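PDB 5I01: phosphoheptose isomerase from Neisseria gonorrhoeae, which catalyses the zinc-dependent isomerization of sedoheptulose 7-phosphate to D-glycero-D-manno-heptose 7-phosphate, the opening step of heptose biosynthesis. Local coordinates for residues E30-A35 with V164-P169; Q34-M39 with H185-C190; D46-A51 with A114-V119; A58-H63 with N179-I184. The protein carries 1 engineered substitution. All blocks are in the same frame, centred on the assembly; numbering follows the deposited sequence.

Overall arrangement
All four contacts join parts of one sandwich of helices round a parallel sheet. Contact 1 lays helix 29-44 on the outermost strand 164-168 and is partly buried, with Gln34 exposed at its edge; contact 2 continues along that helix to helix 173-193 and is wholly buried. Both are apolar, without a hydrogen bond across them. Contact 3, inside the sheet, is held by backbone hydrogen bonds and, at the strand entrances, by a salt bridge. Contact 4 uses helix 173-193 again, against helix 56-69, and mixes methyl packing with a water bridge. Contacts 2 and 4 share the zinc ion, through His185 and His63, whereas contact 3 lies farther from it.

Contact 1. Residues E30-A35 with V164-P169; sequences EPTVQA and VLLNVP
Pro31 and Ala35 of helix 29-44 pack on Val164 and Leu166 in an apolar helix-on-sheet contact at the outermost strand, within this chain, of the parallel sheet. The helix segment and the strand run mostly against each other, at 137° between their directions, with their axes 8.0 Å apart at closest approach. Leu166 enters from the strand: its CG stands anti to the carbonyl carbon (chi1 -57°), and from there the two methyls divide the work. Leu166 CD2 presses against the helix backbone at the Pro31-Thr32 peptide, 3.4 Å from Thr32 N, and also meets Pro31 CB at 3.4 Å; Leu166 CD1 touches Ala35 CB at 4.0 Å. Val164 holds the next turn of the helix. Val164 CG1 lies 3.5 Å from Pro31 O, the carbonyl that accepts the helical bond from Ala35 N, and 3.9 Å from Ala35 CB, while Val164 CG2 meets Gln34 CB at 4.0 Å. Each residue type suits its place. Proline is at home in a first helical turn, where no N-H is needed for a helical bond, and alanine's single methyl fits between two branched side chains. Gln34 contributes the base of its side chain and can leave its amide on the exposed side. Thr32 OG1 is bonded to Leu28 O, a carbonyl one turn back. Ala35 also rests on Ile145 of the neighbouring strand, and Met187 of helix 173-193 packs beside it. A helix laid over a parallel sheet through branched aliphatic side chains is characteristic of the alpha-beta-alpha sandwich of SIS domains.

Contact 2. Residues Q34-M39 with H185-C190; sequences QAAELM and HAMCDC. With ZN (zinc ion), chain E.
Ala36 and Met187 bring two helices together in the helical layer behind the zinc site, where helix 29-44 crosses helix 173-193 at -46°. The alpha carbons of this pair are 5.2 Å apart, an approach that the small side chain of alanine permits. Ala36 CB meets Cys190 CB at 3.9 Å, one turn farther along the partner helix. The rest of the contact belongs to sulfur and methyl groups. From helix 29-44, Met187 SD is met by Ala35 CB at 3.7 Å and Met39 CE at 3.4 Å; Leu166 is a further neighbour of this sulfur. The two methionine chains cross at about a right angle. Met39 bends at its last torsion (chi3 -70°), which puts Met39 CE on the sulfur and also 3.8 Å from Met187 CB. Flexible, unbranched methionine suits such a place, since its chain can bend to fit between two helices that cross at an angle. Helix 173-193 presents another face to the second subunit. There His185 NE2 binds zinc at 2.2 Å, with His63 and Glu67 of the same chain and Gln177 of the second subunit completing the site, and Glu178 of that subunit bonds His185 ND1. Asp189 makes a salt bridge to Arg9 of the second subunit. The arrangement is that of a buried helix pair in an SIS domain, one of its helices supplying a ligand to a zinc site built at a subunit interface.

Contact 3. Residues D46-A51 with A114-V119; sequences DGKILA and AGDVLV
Lys48 and Asp116 face each other at the N-terminal end of two neighbouring parallel strands. Lys48 holds CG between its backbone N and carbonyl carbon (chi1 61°), the crowded position, which lays CG against the carboxylate, 3.5 Å from Asp116 OD2. The chain runs extended until chi4 (-56°) turns Lys48 NZ back to a salt bridge with Asp116 OD2, 2.9 Å long and on the syn side. The other oxygen, Asp116 OD1, takes the backbone N of Lys48 at 2.8 Å from above the carboxylate plane. A water also joins Asp116 OD1 to Lys48 NZ. Gly47 CA lies 3.4 Å from Asp116 OD1; a side chain here would point toward this carboxylate.

Beyond this pair the strands bond in the parallel manner: Val117 N donates to Lys48 O (3.0 Å), Leu50 N donates to Val117 O and Leu50 O accepts from Val119 N, both at 2.7 Å. On one face the beta-branched Ile49 and Val119 meet CG2 to CG2 at 3.6 Å; on the other, Leu118 CD1 lies 3.6 Å from Leu50 O.

Arg113 N also bonds Asp116 OD2, and Leu111 O bonds Lys48 NZ. Several partners thus probably stabilise a pair whose aspartate is buried and whose lysine is partly exposed.

Contact 4. Residues A58-H63 with N179-I184; sequences AADAQH and NHILLI. With ZN (zinc ion), chain E.
A methyl group sits squarely over the ring of a zinc-binding histidine: Ile181 CD1 lies 3.7 Å from the centroid of the His63 ring, 14° off its normal, in a CH-pi contact. Isoleucine's longer branch reaches there because its second torsion (chi2 66°) turns Ile181 CD1 over the face, and His63 ND1 is the ring atom nearest to it, at 3.6 Å. His63 NE2 binds the zinc ion at 2.2 Å. Glu67 and His185 of the same chain, with Gln177 of the second subunit, complete the site. One turn earlier on helix 56-69, Asp60 enters the same groove between nearly parallel helices. Asp60 O is approached by Ile184 CD1 at 3.9 Å, and Asp60 OD2 lies 3.9 Å from His180 CB. The carboxylate and the His180 ring stand 81° apart and do not bond directly; a water joins them, 3.0 Å from Asp60 OD2 and 2.8 Å from His180 ND1, lying in plane at the ring's edge. The other ring nitrogen, His180 NE2, is bonded to Thr148 O, so this imidazole is gripped at both nitrogens. Residue types divide accordingly, with the isoleucine methyls packing against the other helix and Asp60 and His180 meeting through a water. Metal bond and methyl together probably limit how far the His63 ring can tilt. The chemistry implies a zinc ligand steadied by apolar packing, beside a buried aspartate and histidine linked by a shared water.

Contact 1. Residues E30-A35 with V164-P169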
loop_
_atom_site.group_PDB
_atom_site.type_symbol
_atom_site.label_atom_id
_atom_site.label_comp_id
_atom_site.label_asym_id
_atom_site.label_seq_id
_atom_site.Cartn_x
_atom_site.Cartn_y
_atom_site.Cartn_z
ATOM N N GLU A 30 -7.775 -13.347 -29.958
ATOM C CA GLU A 30 -8.845 -12.412 -30.402
ATOM C C GLU A 30 -9.456 -11.589 -29.240
ATOM O O GLU A 30 -9.587 -10.368 -29.369
ATOM C CB GLU A 30 -9.972 -13.115 -31.215
ATOM C CG GLU A 30 -9.547 -13.802 -32.516
ATOM C CD GLU A 30 -9.193 -12.848 -33.660
ATOM O OE1 GLU A 30 -9.301 -11.607 -33.498
ATOM O OE2 GLU A 30 -8.796 -13.351 -34.743
ATOM N N PRO A 31 -9.816 -12.244 -28.108
ATOM C CA PRO A 31 -10.335 -11.489 -26.954
ATOM C C PRO A 31 -9.355 -10.457 -26.382
ATOM O O PRO A 31 -9.764 -9.330 -26.114
ATOM C CB PRO A 31 -10.630 -12.585 -25.921
ATOM C CG PRO A 31 -10.830 -13.818 -26.718
ATOM C CD PRO A 31 -9.854 -13.697 -27.846
ATOM N N THR A 32 -8.087 -10.841 -26.201
ATOM C CA THR A 32 -7.033 -9.904 -25.757
ATOM C C THR A 32 -6.965 -8.652 -26.653
ATOM O O THR A 32 -6.824 -7.535 -26.141
ATOM C CB THR A 32 -5.627 -10.574 -25.648
ATOM O OG1 THR A 32 -5.699 -11.689 -24.766
ATOM C CG2 THR A 32 -4.584 -9.624 -25.090
ATOM N N VAL A 33 -7.092 -8.833 -27.968
ATOM C CA VAL A 33 -7.140 -7.691 -28.889
ATOM C C VAL A 33 -8.392 -6.840 -28.606
ATOM O O VAL A 33 -8.292 -5.619 -28.509
ATOM C CB VAL A 33 -7.062 -8.122 -30.377
ATOM C CG1 VAL A 33 -7.250 -6.930 -31.308
ATOM C CG2 VAL A 33 -5.719 -8.783 -30.676
ATOM N N GLN A 34 -9.549 -7.477 -28.446
ATOM C CA GLN A 34 -10.796 -6.758 -28.128
ATOM C C GLN A 34 -10.675 -5.944 -26.832
ATOM O O GLN A 34 -11.185 -4.825 -26.763
ATOM C CB GLN A 34 -11.992 -7.713 -27.978
ATOM C CG GLN A 34 -12.459 -8.449 -29.224
ATOM C CD GLN A 34 -13.562 -9.453 -28.887
ATOM O OE1 GLN A 34 -14.583 -9.086 -28.291
ATOM N NE2 GLN A 34 -13.355 -10.729 -29.246
ATOM N N ALA A 35 -10.026 -6.522 -25.815
ATOM C CA ALA A 35 -9.817 -5.858 -24.521
ATOM C C ALA A 35 -8.912 -4.631 -24.629
ATOM O O ALA A 35 -9.186 -3.588 -24.021
ATOM C CB ALA A 35 -9.241 -6.834 -23.511
ATOM N N VAL A 164 -15.632 -7.634 -22.249
ATOM C CA VAL A 164 -14.683 -8.601 -22.822
ATOM C C VAL A 164 -14.232 -9.586 -21.743
ATOM O O VAL A 164 -13.731 -9.178 -20.702
ATOM C CB VAL A 164 -13.445 -7.899 -23.434
ATOM C CG1 VAL A 164 -12.454 -8.917 -23.992
ATOM C CG2 VAL A 164 -13.868 -6.930 -24.527
ATOM N N LEU A 165 -14.417 -10.877 -22.003
ATOM C CA LEU A 165 -14.042 -11.926 -21.063
ATOM C C LEU A 165 -12.732 -12.502 -21.519
ATOM O O LEU A 165 -12.631 -12.957 -22.653
ATOM C CB LEU A 165 -15.094 -13.040 -21.019
ATOM C CG LEU A 165 -14.793 -14.255 -20.125
ATOM C CD1 LEU A 165 -14.644 -13.854 -18.667
ATOM C CD2 LEU A 165 -15.872 -15.310 -20.284
ATOM N N LEU A 166 -11.743 -12.480 -20.629
ATOM C CA LEU A 166 -10.462 -13.135 -20.834
ATOM C C LEU A 166 -10.377 -14.283 -19.819
ATOM O O LEU A 166 -9.866 -14.130 -18.700
ATOM C CB LEU A 166 -9.302 -12.131 -20.687
ATOM C CG LEU A 166 -9.310 -10.890 -21.599
ATOM C CD1 LEU A 166 -8.164 -9.938 -21.312
ATOM C CD2 LEU A 166 -9.244 -11.292 -23.054
ATOM N N ASN A 167 -10.907 -15.436 -20.207
ATOM C CA ASN A 167 -10.867 -16.601 -19.344
ATOM C C ASN A 167 -9.675 -17.488 -19.688
ATOM O O ASN A 167 -9.489 -17.864 -20.843
ATOM C CB ASN A 167 -12.161 -17.411 -19.428
ATOM C CG ASN A 167 -12.197 -18.519 -18.411
ATOM O OD1 ASN A 167 -12.286 -18.273 -17.204
ATOM N ND2 ASN A 167 -12.061 -19.742 -18.879
ATOM N N VAL A 168 -8.883 -17.806 -18.665
ATOM C CA VAL A 168 -7.812 -18.771 -18.769
ATOM C C VAL A 168 -8.412 -20.144 -18.464
ATOM O O VAL A 168 -8.820 -20.388 -17.327
ATOM C CB VAL A 168 -6.677 -18.449 -17.771
ATOM C CG1 VAL A 168 -5.582 -19.506 -17.836
ATOM C CG2 VAL A 168 -6.102 -17.068 -18.059
ATOM N N PRO A 169 -8.486 -21.047 -19.468
ATOM C CA PRO A 169 -9.136 -22.335 -19.215
ATOM C C PRO A 169 -8.174 -23.306 -18.527
ATOM O O PRO A 169 -7.543 -24.142 -19.177
ATOM C CB PRO A 169 -9.524 -22.792 -20.620
ATOM C CG PRO A 169 -8.414 -22.277 -21.473
ATOM C CD PRO A 169 -7.976 -20.973 -20.850
#

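Contact 2. Residues Q34-M39 with H185-C190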
loop_
_atom_site.group_PDB
_atom_site.type_symbol
_atom_site.label_atom_id
_atom_site.label_comp_id
_atom_site.label_asym_id
_atom_site.label_seq_id
_atom_site.Cartn_x
_atom_site.Cartn_y
_atom_site.Cartn_z
ATOM N N GLN A 34 -9.549 -7.477 -28.446
ATOM C CA GLN A 34 -10.796 -6.758 -28.128
ATOM C C GLN A 34 -10.675 -5.944 -26.832
ATOM O O GLN A 34 -11.185 -4.825 -26.763
ATOM C CB GLN A 34 -11.992 -7.713 -27.978
ATOM C CG GLN A 34 -12.459 -8.449 -29.224
ATOM C CD GLN A 34 -13.562 -9.453 -28.887
ATOM O OE1 GLN A 34 -14.583 -9.086 -28.291
ATOM N NE2 GLN A 34 -13.355 -10.729 -29.246
ATOM N N ALA A 35 -10.026 -6.522 -25.815
ATOM C CA ALA A 35 -9.817 -5.858 -24.521
ATOM C C ALA A 35 -8.912 -4.631 -24.629
ATOM O O ALA A 35 -9.186 -3.588 -24.021
ATOM C CB ALA A 35 -9.241 -6.834 -23.511
ATOM N N ALA A 36 -7.835 -4.767 -25.401
ATOM C CA ALA A 36 -6.921 -3.667 -25.663
ATOM C C ALA A 36 -7.584 -2.548 -26.479
ATOM O O ALA A 36 -7.412 -1.360 -26.168
ATOM C CB ALA A 36 -5.685 -4.186 -26.379
ATOM N N GLU A 37 -8.326 -2.931 -27.520
ATOM C CA GLU A 37 -9.081 -1.975 -28.346
ATOM C C GLU A 37 -10.032 -1.153 -27.485
ATOM O O GLU A 37 -10.085 0.069 -27.610
ATOM C CB GLU A 37 -9.857 -2.694 -29.472
ATOM C CG GLU A 37 -8.980 -3.109 -30.657
ATOM C CD GLU A 37 -9.686 -3.971 -31.714
ATOM O OE1 GLU A 37 -10.772 -4.541 -31.443
ATOM O OE2 GLU A 37 -9.133 -4.089 -32.837
ATOM N N LEU A 38 -10.758 -1.833 -26.598
ATOM C CA LEU A 38 -11.660 -1.173 -25.651
ATOM C C LEU A 38 -10.956 -0.170 -24.721
ATOM O O LEU A 38 -11.499 0.896 -24.438
ATOM C CB LEU A 38 -12.400 -2.219 -24.813
ATOM C CG LEU A 38 -13.379 -1.680 -23.768
ATOM C CD1 LEU A 38 -14.372 -0.712 -24.398
ATOM C CD2 LEU A 38 -14.097 -2.833 -23.087
ATOM N N MET A 39 -9.766 -0.519 -24.242
ATOM C CA MET A 39 -8.973 0.395 -23.407
ATOM C C MET A 39 -8.431 1.609 -24.196
ATOM O O MET A 39 -8.371 2.709 -23.654
ATOM C CB MET A 39 -7.833 -0.355 -22.691
ATOM C CG MET A 39 -8.302 -1.233 -21.537
ATOM S SD MET A 39 -6.959 -1.963 -20.569
ATOM C CE MET A 39 -6.333 -3.115 -21.772
ATOM N N HIS A 185 0.536 -7.806 -19.984
ATOM C CA HIS A 185 1.702 -7.342 -20.742
ATOM C C HIS A 185 1.409 -7.185 -22.220
ATOM O O HIS A 185 1.823 -6.205 -22.826
ATOM C CB HIS A 185 2.903 -8.273 -20.531
ATOM C CG HIS A 185 3.596 -8.057 -19.225
ATOM N ND1 HIS A 185 4.318 -9.041 -18.587
ATOM C CD2 HIS A 185 3.669 -6.962 -18.430
ATOM C CE1 HIS A 185 4.819 -8.556 -17.464
ATOM N NE2 HIS A 185 4.437 -7.296 -17.344
ATOM N N ALA A 186 0.699 -8.157 -22.786
ATOM C CA ALA A 186 0.288 -8.119 -24.186
ATOM C C ALA A 186 -0.680 -6.961 -24.477
ATOM O O ALA A 186 -0.602 -6.359 -25.545
ATOM C CB ALA A 186 -0.338 -9.449 -24.581
ATOM N N MET A 187 -1.573 -6.660 -23.528
ATOM C CA MET A 187 -2.504 -5.525 -23.632
ATOM C C MET A 187 -1.776 -4.170 -23.573
ATOM O O MET A 187 -2.033 -3.293 -24.404
ATOM C CB MET A 187 -3.587 -5.581 -22.533
ATOM C CG MET A 187 -4.685 -6.608 -22.773
ATOM S SD MET A 187 -6.094 -6.545 -21.620
ATOM C CE MET A 187 -5.390 -7.033 -20.045
ATOM N N CYS A 188 -0.885 -4.006 -22.593
ATOM C CA CYS A 188 -0.063 -2.784 -22.469
ATOM C C CYS A 188 0.802 -2.506 -23.693
ATOM O O CYS A 188 0.968 -1.355 -24.075
ATOM C CB CYS A 188 0.866 -2.853 -21.254
ATOM S SG CYS A 188 -0.005 -2.945 -19.686
ATOM N N ASP A 189 1.376 -3.552 -24.281
ATOM C CA ASP A 189 2.164 -3.404 -25.499
ATOM C C ASP A 189 1.293 -3.033 -26.710
ATOM O O ASP A 189 1.740 -2.268 -27.566
ATOM C CB ASP A 189 2.994 -4.662 -25.784
ATOM C CG ASP A 189 4.046 -4.442 -26.868
ATOM O OD1 ASP A 189 4.891 -3.527 -26.733
ATOM O OD2 ASP A 189 4.037 -5.216 -27.850
ATOM N N CYS A 190 0.073 -3.566 -26.791
ATOM C CA CYS A 190 -0.859 -3.178 -27.861
ATOM C C CYS A 190 -1.281 -1.709 -27.777
ATOM O O CYS A 190 -1.481 -1.061 -28.805
ATOM C CB CYS A 190 -2.111 -4.052 -27.858
ATOM S SG CYS A 190 -1.807 -5.706 -28.471
HETATM ZN ZN ZN E . 5.447 -5.780 -16.084
#

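Contact 3. Residues D46-A51 with A114-V119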
loop_
_atom_site.group_PDB
_atom_site.type_symbol
_atom_site.label_atom_id
_atom_site.label_comp_id
_atom_site.label_asym_id
_atom_site.label_seq_id
_atom_site.Cartn_x
_atom_site.Cartn_y
_atom_site.Cartn_z
ATOM N N ASP A 46 -10.698 10.549 -23.239
ATOM C CA ASP A 46 -10.362 11.100 -21.914
ATOM C C ASP A 46 -10.826 10.277 -20.695
ATOM O O ASP A 46 -10.922 10.799 -19.587
ATOM C CB ASP A 46 -10.833 12.569 -21.827
ATOM C CG ASP A 46 -9.798 13.541 -22.365
ATOM O OD1 ASP A 46 -8.727 13.649 -21.727
ATOM O OD2 ASP A 46 -10.045 14.193 -23.410
ATOM N N GLY A 47 -11.062 8.982 -20.895
ATOM C CA GLY A 47 -11.522 8.094 -19.824
ATOM C C GLY A 47 -10.353 7.536 -19.021
ATOM O O GLY A 47 -9.171 7.820 -19.319
ATOM N N LYS A 48 -10.688 6.743 -18.000
ATOM C CA LYS A 48 -9.691 6.053 -17.180
ATOM C C LYS A 48 -10.048 4.586 -16.953
ATOM O O LYS A 48 -11.193 4.188 -17.128
ATOM C CB LYS A 48 -9.469 6.789 -15.850
ATOM C CG LYS A 48 -10.678 6.927 -14.945
ATOM C CD LYS A 48 -10.366 7.914 -13.814
ATOM C CE LYS A 48 -11.544 8.144 -12.889
ATOM N NZ LYS A 48 -12.758 8.615 -13.614
ATOM N N ILE A 49 -9.035 3.793 -16.596
ATOM C CA ILE A 49 -9.197 2.378 -16.284
ATOM C C ILE A 49 -9.000 2.149 -14.785
ATOM O O ILE A 49 -7.978 2.525 -14.232
ATOM C CB ILE A 49 -8.200 1.486 -17.067
ATOM C CG1 ILE A 49 -8.307 1.751 -18.579
ATOM C CG2 ILE A 49 -8.455 0.009 -16.780
ATOM C CD1 ILE A 49 -7.189 2.589 -19.133
ATOM N N LEU A 50 -9.989 1.524 -14.145
ATOM C CA LEU A 50 -9.882 1.056 -12.767
ATOM C C LEU A 50 -9.599 -0.443 -12.779
ATOM O O LEU A 50 -10.203 -1.168 -13.567
ATOM C CB LEU A 50 -11.178 1.335 -12.016
ATOM C CG LEU A 50 -11.731 2.755 -12.142
ATOM C CD1 LEU A 50 -12.976 2.890 -11.269
ATOM C CD2 LEU A 50 -10.686 3.791 -11.754
ATOM N N ALA A 51 -8.682 -0.899 -11.921
ATOM C CA ALA A 51 -8.354 -2.326 -11.802
ATOM C C ALA A 51 -8.585 -2.795 -10.377
ATOM O O ALA A 51 -8.328 -2.047 -9.434
ATOM C CB ALA A 51 -6.919 -2.578 -12.210
ATOM N N ALA A 114 -19.019 7.482 -16.688
ATOM C CA ALA A 114 -19.476 6.834 -17.920
ATOM C C ALA A 114 -18.338 6.787 -18.928
ATOM O O ALA A 114 -17.601 7.772 -19.081
ATOM C CB ALA A 114 -20.660 7.586 -18.507
ATOM N N GLY A 115 -18.184 5.637 -19.586
ATOM C CA GLY A 115 -17.101 5.417 -20.554
ATOM C C GLY A 115 -15.793 4.851 -20.003
ATOM O O GLY A 115 -14.975 4.385 -20.793
ATOM N N ASP A 116 -15.581 4.897 -18.676
ATOM C CA ASP A 116 -14.385 4.320 -18.036
ATOM C C ASP A 116 -14.410 2.797 -18.134
ATOM O O ASP A 116 -15.394 2.207 -18.588
ATOM C CB ASP A 116 -14.286 4.715 -16.551
ATOM C CG ASP A 116 -13.938 6.176 -16.335
ATOM O OD1 ASP A 116 -13.383 6.819 -17.252
ATOM O OD2 ASP A 116 -14.208 6.678 -15.219
ATOM N N VAL A 117 -13.321 2.164 -17.717
ATOM C CA VAL A 117 -13.180 0.724 -17.830
ATOM C C VAL A 117 -12.750 0.127 -16.495
ATOM O O VAL A 117 -11.808 0.607 -15.884
ATOM C CB VAL A 117 -12.196 0.363 -18.957
ATOM C CG1 VAL A 117 -11.782 -1.098 -18.896
ATOM C CG2 VAL A 117 -12.834 0.676 -20.299
ATOM N N LEU A 118 -13.480 -0.894 -16.052
ATOM C CA LEU A 118 -13.110 -1.696 -14.915
ATOM C C LEU A 118 -12.486 -2.979 -15.420
ATOM O O LEU A 118 -13.100 -3.708 -16.213
ATOM C CB LEU A 118 -14.332 -2.032 -14.067
ATOM C CG LEU A 118 -14.131 -2.958 -12.853
ATOM C CD1 LEU A 118 -13.160 -2.342 -11.866
ATOM C CD2 LEU A 118 -15.443 -3.274 -12.158
ATOM N N VAL A 119 -11.276 -3.255 -14.939
ATOM C CA VAL A 119 -10.618 -4.528 -15.143
ATOM C C VAL A 119 -10.729 -5.285 -13.847
ATOM O O VAL A 119 -10.028 -4.977 -12.899
ATOM C CB VAL A 119 -9.142 -4.354 -15.538
ATOM C CG1 VAL A 119 -8.441 -5.708 -15.644
ATOM C CG2 VAL A 119 -9.038 -3.577 -16.848
HETATM O O HOH W 1 -12.129 9.525 -16.711
#

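Contact 4. Residues A58-H63 with N179-I184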
loop_
_atom_site.group_PDB
_atom_site.type_symbol
_atom_site.label_atom_id
_atom_site.label_comp_id
_atom_site.label_asym_id
_atom_site.label_seq_id
_atom_site.Cartn_x
_atom_site.Cartn_y
_atom_site.Cartn_z
ATOM N N ALA A 58 -4.408 -8.823 -6.683
ATOM C CA ALA A 58 -4.246 -7.452 -6.187
ATOM C C ALA A 58 -2.905 -6.932 -6.634
ATOM O O ALA A 58 -2.801 -5.802 -7.071
ATOM C CB ALA A 58 -4.361 -7.392 -4.668
ATOM N N ALA A 59 -1.887 -7.777 -6.513
ATOM C CA ALA A 59 -0.566 -7.525 -7.085
ATOM C C ALA A 59 -0.636 -7.268 -8.593
ATOM O O ALA A 59 0.000 -6.347 -9.086
ATOM C CB ALA A 59 0.379 -8.688 -6.790
ATOM N N ASP A 60 -1.414 -8.064 -9.315
ATOM C CA ASP A 60 -1.584 -7.861 -10.757
ATOM C C ASP A 60 -2.260 -6.530 -11.092
ATOM O O ASP A 60 -1.863 -5.866 -12.030
ATOM C CB ASP A 60 -2.354 -9.029 -11.388
ATOM C CG ASP A 60 -1.562 -10.344 -11.358
ATOM O OD1 ASP A 60 -0.389 -10.338 -10.910
ATOM O OD2 ASP A 60 -2.113 -11.388 -11.779
ATOM N N ALA A 61 -3.255 -6.135 -10.309
ATOM C CA ALA A 61 -3.941 -4.875 -10.537
ATOM C C ALA A 61 -2.984 -3.696 -10.424
ATOM O O ALA A 61 -2.991 -2.819 -11.296
ATOM C CB ALA A 61 -5.104 -4.706 -9.566
ATOM N N GLN A 62 -2.158 -3.672 -9.374
ATOM C CA GLN A 62 -1.234 -2.543 -9.178
ATOM C C GLN A 62 -0.040 -2.586 -10.140
ATOM O O GLN A 62 0.511 -1.542 -10.458
ATOM C CB GLN A 62 -0.823 -2.365 -7.699
ATOM C CG GLN A 62 0.181 -3.345 -7.110
ATOM C CD GLN A 62 0.622 -2.930 -5.708
ATOM O OE1 GLN A 62 -0.210 -2.712 -4.812
ATOM N NE2 GLN A 62 1.931 -2.812 -5.511
ATOM N N HIS A 63 0.343 -3.786 -10.582
ATOM C CA HIS A 63 1.333 -3.999 -11.661
ATOM C C HIS A 63 0.832 -3.380 -12.985
ATOM O O HIS A 63 1.541 -2.608 -13.615
ATOM C CB HIS A 63 1.579 -5.508 -11.838
ATOM C CG HIS A 63 2.720 -5.874 -12.744
ATOM N ND1 HIS A 63 3.543 -6.946 -12.473
ATOM C CD2 HIS A 63 3.153 -5.361 -13.921
ATOM C CE1 HIS A 63 4.439 -7.069 -13.435
ATOM N NE2 HIS A 63 4.227 -6.116 -14.323
ATOM N N ASN A 179 -0.746 -16.706 -16.447
ATOM C CA ASN A 179 -1.363 -16.320 -17.725
ATOM C C ASN A 179 -1.950 -14.891 -17.662
ATOM O O ASN A 179 -1.884 -14.148 -18.638
ATOM C CB ASN A 179 -2.450 -17.328 -18.158
ATOM C CG ASN A 179 -1.870 -18.607 -18.723
ATOM O OD1 ASN A 179 -2.004 -18.899 -19.914
ATOM N ND2 ASN A 179 -1.206 -19.373 -17.876
ATOM N N HIS A 180 -2.526 -14.515 -16.527
ATOM C CA HIS A 180 -3.065 -13.172 -16.362
ATOM C C HIS A 180 -2.016 -12.073 -16.587
ATOM O O HIS A 180 -2.301 -11.066 -17.252
ATOM C CB HIS A 180 -3.711 -12.999 -14.978
ATOM C CG HIS A 180 -5.077 -13.599 -14.858
ATOM N ND1 HIS A 180 -5.732 -13.704 -13.649
ATOM C CD2 HIS A 180 -5.918 -14.109 -15.786
ATOM C CE1 HIS A 180 -6.916 -14.256 -13.839
ATOM N NE2 HIS A 180 -7.048 -14.517 -15.127
ATOM N N ILE A 181 -0.818 -12.260 -16.037
ATOM C CA ILE A 181 0.225 -11.241 -16.159
ATOM C C ILE A 181 0.764 -11.164 -17.591
ATOM O O ILE A 181 1.079 -10.079 -18.063
ATOM C CB ILE A 181 1.355 -11.392 -15.096
ATOM C CG1 ILE A 181 2.163 -10.104 -14.991
ATOM C CG2 ILE A 181 2.286 -12.560 -15.380
ATOM C CD1 ILE A 181 1.349 -8.940 -14.446
ATOM N N LEU A 182 0.857 -12.310 -18.270
ATOM C CA LEU A 182 1.149 -12.338 -19.696
ATOM C C LEU A 182 0.102 -11.517 -20.460
ATOM O O LEU A 182 0.463 -10.653 -21.260
ATOM C CB LEU A 182 1.204 -13.784 -20.228
ATOM C CG LEU A 182 1.226 -13.989 -21.754
ATOM C CD1 LEU A 182 2.387 -13.238 -22.388
ATOM C CD2 LEU A 182 1.290 -15.461 -22.115
ATOM N N LEU A 183 -1.180 -11.798 -20.206
ATOM C CA LEU A 183 -2.287 -11.081 -20.852
ATOM C C LEU A 183 -2.191 -9.563 -20.655
ATOM O O LEU A 183 -2.329 -8.804 -21.607
ATOM C CB LEU A 183 -3.653 -11.591 -20.358
ATOM C CG LEU A 183 -4.092 -12.979 -20.829
ATOM C CD1 LEU A 183 -5.385 -13.393 -20.151
ATOM C CD2 LEU A 183 -4.276 -13.015 -22.333
ATOM N N ILE A 184 -1.932 -9.140 -19.422
ATOM C CA ILE A 184 -1.723 -7.725 -19.100
ATOM C C ILE A 184 -0.598 -7.112 -19.922
ATOM O O ILE A 184 -0.760 -6.028 -20.473
ATOM C CB ILE A 184 -1.470 -7.534 -17.584
ATOM C CG1 ILE A 184 -2.811 -7.649 -16.847
ATOM C CG2 ILE A 184 -0.781 -6.202 -17.280
ATOM C CD1 ILE A 184 -2.708 -7.796 -15.347
HETATM ZN ZN ZN E . 5.447 -5.780 -16.084
HETATM O O HOH W 2 -4.687 -12.781 -11.239
#